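Local atomic coordinates of putative cellulase CEL6 (Mycobacterium tuberculosis, PDB entry 1UP2), a protein that probably hydrolyses internal beta-1,4-glucosidic bonds of cellulose, as an endoglucanase of glycoside hydrolase family 6. Residues Gly160-Leu165 and Thr195-Gly200; Pro263-Gly268 and Gly278-Gln283. All blocks are in the same frame, centred on the assembly; numbering follows the deposited sequence.

Overall arrangement
Both contacts involve loops that follow strands of one parallel sheet. Contact 1 comes first along the chain: the loop after strand 153-158, in the middle of the sheet, meets the start of helix 195-208, which follows the next strand, 184-187. Contact 2 follows farther along the chain, where the loop leaving the outermost strand 254-258 pairs with the segment leading into helix 282-291. The centres lie 23 Å apart and the nearest atoms about 11 Å, so the two do not touch. Each nevertheless reaches a different copy of the bound glucose-piperidine inhibitor, which is consistent with both loops lining one extended cellulose-binding cleft.

Contact 1 (Gly160-Leu165 and Thr195-Gly200); sequences GHSRWL and TDEEIG. With IFM (5-hydroxymethyl-3,4-dihydroxypiperidine), chain B; BGC (beta-D-glucopyranose), chain C; SO4 (sulfate ion), chain G.
H161 touches E198 through its CB, which lies 3.5 Å from E198 OE1, while its ring turns away from helix 195-208 toward the sugar. With chi1 at 60°, CG sits between the backbone N and the carbonyl carbon, which directs NE2 at the piperidine of chain B. The resulting bond from NE2 to O3 of that piperidine is 2.9 Å long and nearly straight (169°), with O3 at the ring edge. At the ring's other nitrogen, ND1 accepts in plane from the backbone N of R163, which fixes the ring's rotation.

S162 meets two glutamates. Its backbone N donates over 3.1 Å to the syn lone pair of E198 OE1. Its OG lies 2.5 Å from both E198 OE2 and E197 OE2; both approaches are very short. The one hydroxyl proton has two acceptors within reach, and which it serves is not settled; one of the carboxyl groups may carry a proton.

Residues H161 to W164 form a type I beta turn, closed by the hydrogen bond from W164 N to H161 O. The turn follows strand 153-158 of the seven-stranded parallel sheet, which fits the distorted alpha/beta barrel of glycoside hydrolase family 6, and its H161 and W164 both meet the ligand.

R163 is extended from CG to NE and crosses E197 at about a right angle, yet its guanidinium and the carboxylate are nearly coplanar (8°). The grip is side-on: NE donates to E197 OE2 over 2.9 Å, and NH2 forms a salt bridge with E197 OE1 at 2.8 Å. Both carboxylate oxygens use syn lone pairs. NH1 and NH2 also bind a sulfate, probably from the crystallisation liquor.

One face of the W164 indole packs on the piperidine, whose C4 stands 3.8 Å above the ring plane, toward the rim.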
loop_
_atom_site.group_PDB
_atom_site.type_symbol
_atom_site.label_atom_id
_atom_site.label_comp_id
_atom_site.label_asym_id
_atom_site.label_seq_id
_atom_site.Cartn_x
_atom_site.Cartn_y
_atom_site.Cartn_z
ATOM N N GLY A 160 -2.916 2.479 8.930
ATOM C CA GLY A 160 -2.096 1.708 9.858
ATOM C C GLY A 160 -2.575 0.271 9.969
ATOM O O GLY A 160 -2.866 -0.371 8.968
ATOM N N HIS A 161 -2.673 -0.214 11.206
ATOM C CA HIS A 161 -3.042 -1.599 11.515
ATOM C C HIS A 161 -3.587 -1.711 12.933
ATOM O O HIS A 161 -3.570 -0.770 13.719
ATOM C CB HIS A 161 -1.878 -2.608 11.272
ATOM C CG HIS A 161 -0.650 -2.345 12.090
ATOM N ND1 HIS A 161 -0.655 -2.328 13.471
ATOM C CD2 HIS A 161 0.627 -2.120 11.717
ATOM C CE1 HIS A 161 0.562 -2.054 13.902
ATOM N NE2 HIS A 161 1.357 -1.919 12.858
ATOM N N SER A 162 -4.074 -2.903 13.237
ATOM C CA SER A 162 -4.830 -3.177 14.431
ATOM C C SER A 162 -4.028 -3.043 15.712
ATOM O O SER A 162 -4.612 -3.089 16.799
ATOM C CB SER A 162 -5.449 -4.573 14.303
ATOM O OG SER A 162 -4.374 -5.513 14.271
ATOM N N ARG A 163 -2.707 -2.915 15.616
ATOM C CA ARG A 163 -1.859 -2.739 16.781
ATOM C C ARG A 163 -1.060 -1.446 16.766
ATOM O O ARG A 163 -0.043 -1.320 17.432
ATOM C CB ARG A 163 -0.950 -3.968 16.951
ATOM C CG ARG A 163 -1.815 -5.146 17.299
ATOM C CD ARG A 163 -1.119 -6.288 17.912
ATOM N NE ARG A 163 -1.909 -7.517 17.712
ATOM C CZ ARG A 163 -1.440 -8.726 18.021
ATOM N NH1 ARG A 163 -0.241 -8.855 18.597
ATOM N NH2 ARG A 163 -2.149 -9.812 17.789
ATOM N N TRP A 164 -1.572 -0.456 16.057
ATOM C CA TRP A 164 -0.932 0.850 15.973
ATOM C C TRP A 164 -1.833 1.863 16.710
ATOM O O TRP A 164 -1.858 1.864 17.950
ATOM C CB TRP A 164 -0.645 1.206 14.499
ATOM C CG TRP A 164 0.428 2.183 14.312
ATOM C CD1 TRP A 164 0.867 3.097 15.228
ATOM C CD2 TRP A 164 1.208 2.400 13.127
ATOM N NE1 TRP A 164 1.869 3.857 14.686
ATOM C CE2 TRP A 164 2.110 3.447 13.404
ATOM C CE3 TRP A 164 1.257 1.795 11.859
ATOM C CZ2 TRP A 164 3.030 3.927 12.458
ATOM C CZ3 TRP A 164 2.159 2.276 10.913
ATOM C CH2 TRP A 164 3.035 3.331 11.216
ATOM N N LEU A 165 -2.545 2.737 16.004
ATOM C CA LEU A 165 -3.565 3.551 16.679
ATOM C C LEU A 165 -4.835 2.759 16.936
ATOM O O LEU A 165 -5.142 1.756 16.273
ATOM C CB LEU A 165 -3.951 4.809 15.848
ATOM C CG LEU A 165 -2.811 5.717 15.362
ATOM C CD1 LEU A 165 -3.413 7.039 14.807
ATOM C CD2 LEU A 165 -1.735 5.973 16.389
ATOM N N THR A 195 -5.451 -11.686 8.828
ATOM C CA THR A 195 -6.586 -11.132 8.137
ATOM C C THR A 195 -7.780 -10.983 9.088
ATOM O O THR A 195 -8.444 -9.943 9.067
ATOM C CB THR A 195 -6.914 -12.021 6.935
ATOM O OG1 THR A 195 -5.845 -11.949 5.986
ATOM C CG2 THR A 195 -8.130 -11.555 6.170
ATOM N N ASP A 196 -8.020 -11.991 9.938
ATOM C CA ASP A 196 -9.116 -11.945 10.926
ATOM C C ASP A 196 -9.002 -10.744 11.848
ATOM O O ASP A 196 -10.000 -10.041 12.133
ATOM C CB ASP A 196 -9.098 -13.185 11.812
ATOM C CG ASP A 196 -9.684 -14.380 11.149
ATOM O OD1 ASP A 196 -10.390 -14.232 10.107
ATOM O OD2 ASP A 196 -9.509 -15.519 11.631
ATOM N N GLU A 197 -7.798 -10.511 12.330
ATOM C CA GLU A 197 -7.574 -9.393 13.225
ATOM C C GLU A 197 -7.874 -8.083 12.521
ATOM O O GLU A 197 -8.441 -7.149 13.117
ATOM C CB GLU A 197 -6.154 -9.375 13.784
ATOM C CG GLU A 197 -6.029 -8.344 14.888
ATOM C CD GLU A 197 -4.720 -8.398 15.659
ATOM O OE1 GLU A 197 -4.174 -9.497 15.913
ATOM O OE2 GLU A 197 -4.216 -7.300 15.979
ATOM N N GLU A 198 -7.430 -7.993 11.274
ATOM C CA GLU A 198 -7.564 -6.743 10.538
ATOM C C GLU A 198 -9.009 -6.493 10.138
ATOM O O GLU A 198 -9.426 -5.330 10.048
ATOM C CB GLU A 198 -6.627 -6.694 9.327
ATOM C CG GLU A 198 -5.132 -6.749 9.665
ATOM C CD GLU A 198 -4.797 -5.977 10.929
ATOM O OE1 GLU A 198 -4.582 -4.757 10.819
ATOM O OE2 GLU A 198 -4.712 -6.572 12.040
ATOM N N ILE A 199 -9.772 -7.561 9.913
ATOM C CA ILE A 199 -11.185 -7.425 9.616
ATOM C C ILE A 199 -11.936 -6.809 10.809
ATOM O O ILE A 199 -12.748 -5.890 10.633
ATOM C CB ILE A 199 -11.809 -8.801 9.197
ATOM C CG1 ILE A 199 -11.429 -9.131 7.767
ATOM C CG2 ILE A 199 -13.329 -8.771 9.320
ATOM C CD1 ILE A 199 -11.749 -10.578 7.399
ATOM N N GLY A 200 -11.668 -7.287 12.022
ATOM C CA GLY A 200 -12.339 -6.768 13.197
ATOM C C GLY A 200 -12.036 -5.291 13.401
ATOM O O GLY A 200 -12.940 -4.475 13.691
HETATM O O4 IFM B . 6.270 0.909 13.034
HETATM C C4 IFM B . 5.138 0.982 13.912
HETATM C C3 IFM B . 4.636 -0.423 14.208
HETATM O O3 IFM B . 4.058 -0.984 13.023
HETATM C C2 IFM B . 3.589 -0.434 15.329
HETATM N N IFM B . 4.008 0.337 16.497
HETATM C C1 IFM B . 4.463 1.702 16.224
HETATM C C5 IFM B . 5.583 1.690 15.188
HETATM C C6 IFM B . 6.028 3.107 14.781
HETATM O O6 IFM B . 6.316 3.871 15.942
HETATM C C2 BGC C . 7.269 1.523 10.958
HETATM C C3 BGC C . 6.991 1.733 9.472
HETATM C C4 BGC C . 6.318 0.484 8.875
HETATM C C5 BGC C . 5.109 0.078 9.697
HETATM C C6 BGC C . 4.494 -1.238 9.190
HETATM C C1 BGC C . 5.985 1.105 11.653
HETATM O O2 BGC C . 7.897 2.643 11.573
HETATM O O3 BGC C . 8.209 1.999 8.789
HETATM O O4 BGC C . 5.937 0.723 7.533
HETATM O O5 BGC C . 5.487 -0.095 11.061
HETATM O O6 BGC C . 3.316 -1.472 9.931
HETATM S S SO4 G . 0.566 -12.663 18.410
HETATM O O1 SO4 G . 1.474 -11.520 18.619
HETATM O O2 SO4 G . 1.268 -13.646 17.542
HETATM O O3 SO4 G . -0.721 -12.273 17.815
HETATM O O4 SO4 G . 0.272 -13.287 19.729
#

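Contact 2 (Pro263-Gly268 and Gly278-Gln283); sequences PGESDG and GRFVSQ. With BGC (beta-D-glucopyranose), chain E; IFM (5-hydroxymethyl-3,4-dihydroxypiperidine), chain D.
E265 and F280 face each other at a single beta bridge, their CA atoms 4.2 Å apart. From the backbone of E265, CB lies near both G278 O and O6 of the chain E glucose. CG, anti to the carbonyl carbon (chi1 -61°), reaches the edge of the F280 ring, 3.9 Å from CD1. CD then passes 3.5 Å from G278 O. At the tip, OE1 accepts a 2.6 Å bond from that glucose's O6, and OE2 is linked to G278 O through a water, although the water's bond to OE2 is weak.

Three backbone hydrogen bonds join the two segments: V281 N to G264 O, S266 N to R279 O (2.9 Å, 174°) and G278 N to S266 O. D267 OD1 accepts from O3 of the chain D piperidine, with R220 as a second, salt-bridged partner. Through E265 OE1 on the glucose and D267 OD1 on the piperidine, the loop binds both rings of this glucose-piperidine ligand.

V281 is the N-cap of helix 282-291. F280 rests on A285 of that helix and A21 of helix 21-24, and P263, following strand 254-258, packs against L288 of helix 282-291 and V35 of helix 30-36.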
loop_
_atom_site.group_PDB
_atom_site.type_symbol
_atom_site.label_atom_id
_atom_site.label_comp_id
_atom_site.label_asym_id
_atom_site.label_seq_id
_atom_site.Cartn_x
_atom_site.Cartn_y
_atom_site.Cartn_z
ATOM N N PRO A 263 6.272 -8.704 -1.758
ATOM C CA PRO A 263 7.053 -9.760 -1.086
ATOM C C PRO A 263 8.453 -9.886 -1.675
ATOM O O PRO A 263 8.583 -9.933 -2.895
ATOM C CB PRO A 263 6.244 -11.023 -1.351
ATOM C CG PRO A 263 4.841 -10.537 -1.370
ATOM C CD PRO A 263 4.940 -9.205 -2.184
ATOM N N GLY A 264 9.474 -9.891 -0.818
ATOM C CA GLY A 264 10.851 -9.923 -1.276
ATOM C C GLY A 264 11.568 -8.592 -1.155
ATOM O O GLY A 264 12.784 -8.531 -1.070
ATOM N N GLU A 265 10.815 -7.501 -1.159
ATOM C CA GLU A 265 11.430 -6.208 -1.057
ATOM C C GLU A 265 11.725 -5.943 0.424
ATOM O O GLU A 265 10.850 -6.100 1.292
ATOM C CB GLU A 265 10.573 -5.166 -1.768
ATOM C CG GLU A 265 10.461 -5.522 -3.248
ATOM C CD GLU A 265 9.904 -4.441 -4.141
ATOM O OE1 GLU A 265 9.368 -3.396 -3.656
ATOM O OE2 GLU A 265 10.015 -4.658 -5.388
ATOM N N SER A 266 12.993 -5.629 0.709
ATOM C CA SER A 266 13.449 -5.366 2.061
ATOM C C SER A 266 12.648 -4.248 2.730
ATOM O O SER A 266 12.225 -3.309 2.085
ATOM C CB SER A 266 14.916 -4.932 2.041
ATOM O OG SER A 266 15.425 -4.805 3.371
ATOM N N ASP A 267 12.507 -4.357 4.043
ATOM C CA ASP A 267 11.916 -3.322 4.868
ATOM C C ASP A 267 12.907 -2.261 5.315
ATOM O O ASP A 267 12.499 -1.223 5.810
ATOM C CB ASP A 267 11.286 -3.933 6.124
ATOM C CG ASP A 267 10.174 -4.908 5.801
ATOM O OD1 ASP A 267 9.262 -4.549 5.022
ATOM O OD2 ASP A 267 10.141 -6.058 6.287
ATOM N N GLY A 268 14.191 -2.550 5.161
ATOM C CA GLY A 268 15.254 -1.588 5.478
ATOM C C GLY A 268 16.496 -2.272 6.002
ATOM O O GLY A 268 16.594 -3.506 6.027
ATOM N N GLY A 278 12.942 -1.349 0.149
ATOM C CA GLY A 278 12.522 -1.437 -1.230
ATOM C C GLY A 278 13.351 -2.333 -2.128
ATOM O O GLY A 278 12.872 -2.762 -3.171
ATOM N N ARG A 279 14.587 -2.615 -1.760
ATOM C CA ARG A 279 15.438 -3.431 -2.632
ATOM C C ARG A 279 14.976 -4.882 -2.612
ATOM O O ARG A 279 14.739 -5.467 -1.539
ATOM C CB ARG A 279 16.909 -3.360 -2.203
ATOM C CG ARG A 279 17.869 -4.013 -3.165
ATOM C CD ARG A 279 18.486 -3.003 -4.183
ATOM N NE ARG A 279 19.956 -2.936 -4.074
ATOM C CZ ARG A 279 20.826 -3.650 -4.822
ATOM N NH1 ARG A 279 20.399 -4.496 -5.768
ATOM N NH2 ARG A 279 22.141 -3.501 -4.634
ATOM N N PHE A 280 14.869 -5.477 -3.810
ATOM C CA PHE A 280 14.389 -6.842 -3.906
ATOM C C PHE A 280 15.467 -7.826 -3.488
ATOM O O PHE A 280 16.605 -7.751 -3.979
ATOM C CB PHE A 280 13.940 -7.176 -5.324
ATOM C CG PHE A 280 13.229 -8.490 -5.419
ATOM C CD1 PHE A 280 11.910 -8.602 -5.072
ATOM C CD2 PHE A 280 13.884 -9.612 -5.879
ATOM C CE1 PHE A 280 11.239 -9.818 -5.148
ATOM C CE2 PHE A 280 13.219 -10.861 -5.957
ATOM C CZ PHE A 280 11.896 -10.953 -5.584
ATOM N N VAL A 281 15.074 -8.758 -2.621
ATOM C CA VAL A 281 15.926 -9.831 -2.131
ATOM C C VAL A 281 15.250 -11.146 -2.485
ATOM O O VAL A 281 14.218 -11.509 -1.917
ATOM C CB VAL A 281 16.098 -9.743 -0.606
ATOM C CG1 VAL A 281 17.096 -10.804 -0.083
ATOM C CG2 VAL A 281 16.535 -8.343 -0.223
ATOM N N SER A 282 15.809 -11.862 -3.452
ATOM C CA SER A 282 15.189 -13.124 -3.872
ATOM C C SER A 282 15.017 -14.063 -2.701
ATOM O O SER A 282 13.974 -14.721 -2.586
ATOM C CB SER A 282 16.011 -13.816 -4.971
ATOM O OG SER A 282 15.824 -13.146 -6.214
ATOM N N GLN A 283 16.020 -14.123 -1.811
ATOM C CA GLN A 283 15.919 -14.988 -0.654
ATOM C C GLN A 283 14.664 -14.685 0.169
ATOM O O GLN A 283 14.034 -15.609 0.660
ATOM C CB GLN A 283 17.159 -14.905 0.243
ATOM C CG GLN A 283 17.096 -15.920 1.411
ATOM C CD GLN A 283 17.280 -17.340 0.910
ATOM O OE1 GLN A 283 18.308 -17.613 0.280
ATOM N NE2 GLN A 283 16.277 -18.230 1.106
HETATM C C2 BGC E . 10.025 1.177 0.295
HETATM C C3 BGC E . 9.674 1.391 -1.193
HETATM C C4 BGC E . 9.087 0.142 -1.863
HETATM C C5 BGC E . 7.991 -0.494 -0.959
HETATM C C6 BGC E . 7.364 -1.813 -1.455
HETATM C C1 BGC E . 8.902 0.449 1.026
HETATM O O2 BGC E . 10.404 2.381 0.967
HETATM O O3 BGC E . 10.797 1.870 -1.910
HETATM O O4 BGC E . 8.585 0.551 -3.122
HETATM O O5 BGC E . 8.526 -0.725 0.333
HETATM O O6 BGC E . 8.290 -2.886 -1.340
HETATM O O4 IFM D . 9.370 0.086 2.309
HETATM C C4 IFM D . 8.297 -0.138 3.239
HETATM C C3 IFM D . 8.845 -1.140 4.221
HETATM O O3 IFM D . 8.789 -2.447 3.645
HETATM C C2 IFM D . 8.137 -1.060 5.566
HETATM N N IFM D . 8.302 0.245 6.217
HETATM C C1 IFM D . 8.461 1.392 5.328
HETATM C C5 IFM D . 7.877 1.190 3.914
HETATM C C6 IFM D . 6.370 1.383 3.891
HETATM O O6 IFM D . 5.660 0.274 4.382
HETATM O O HOH W 1 12.439 -3.309 -6.025
#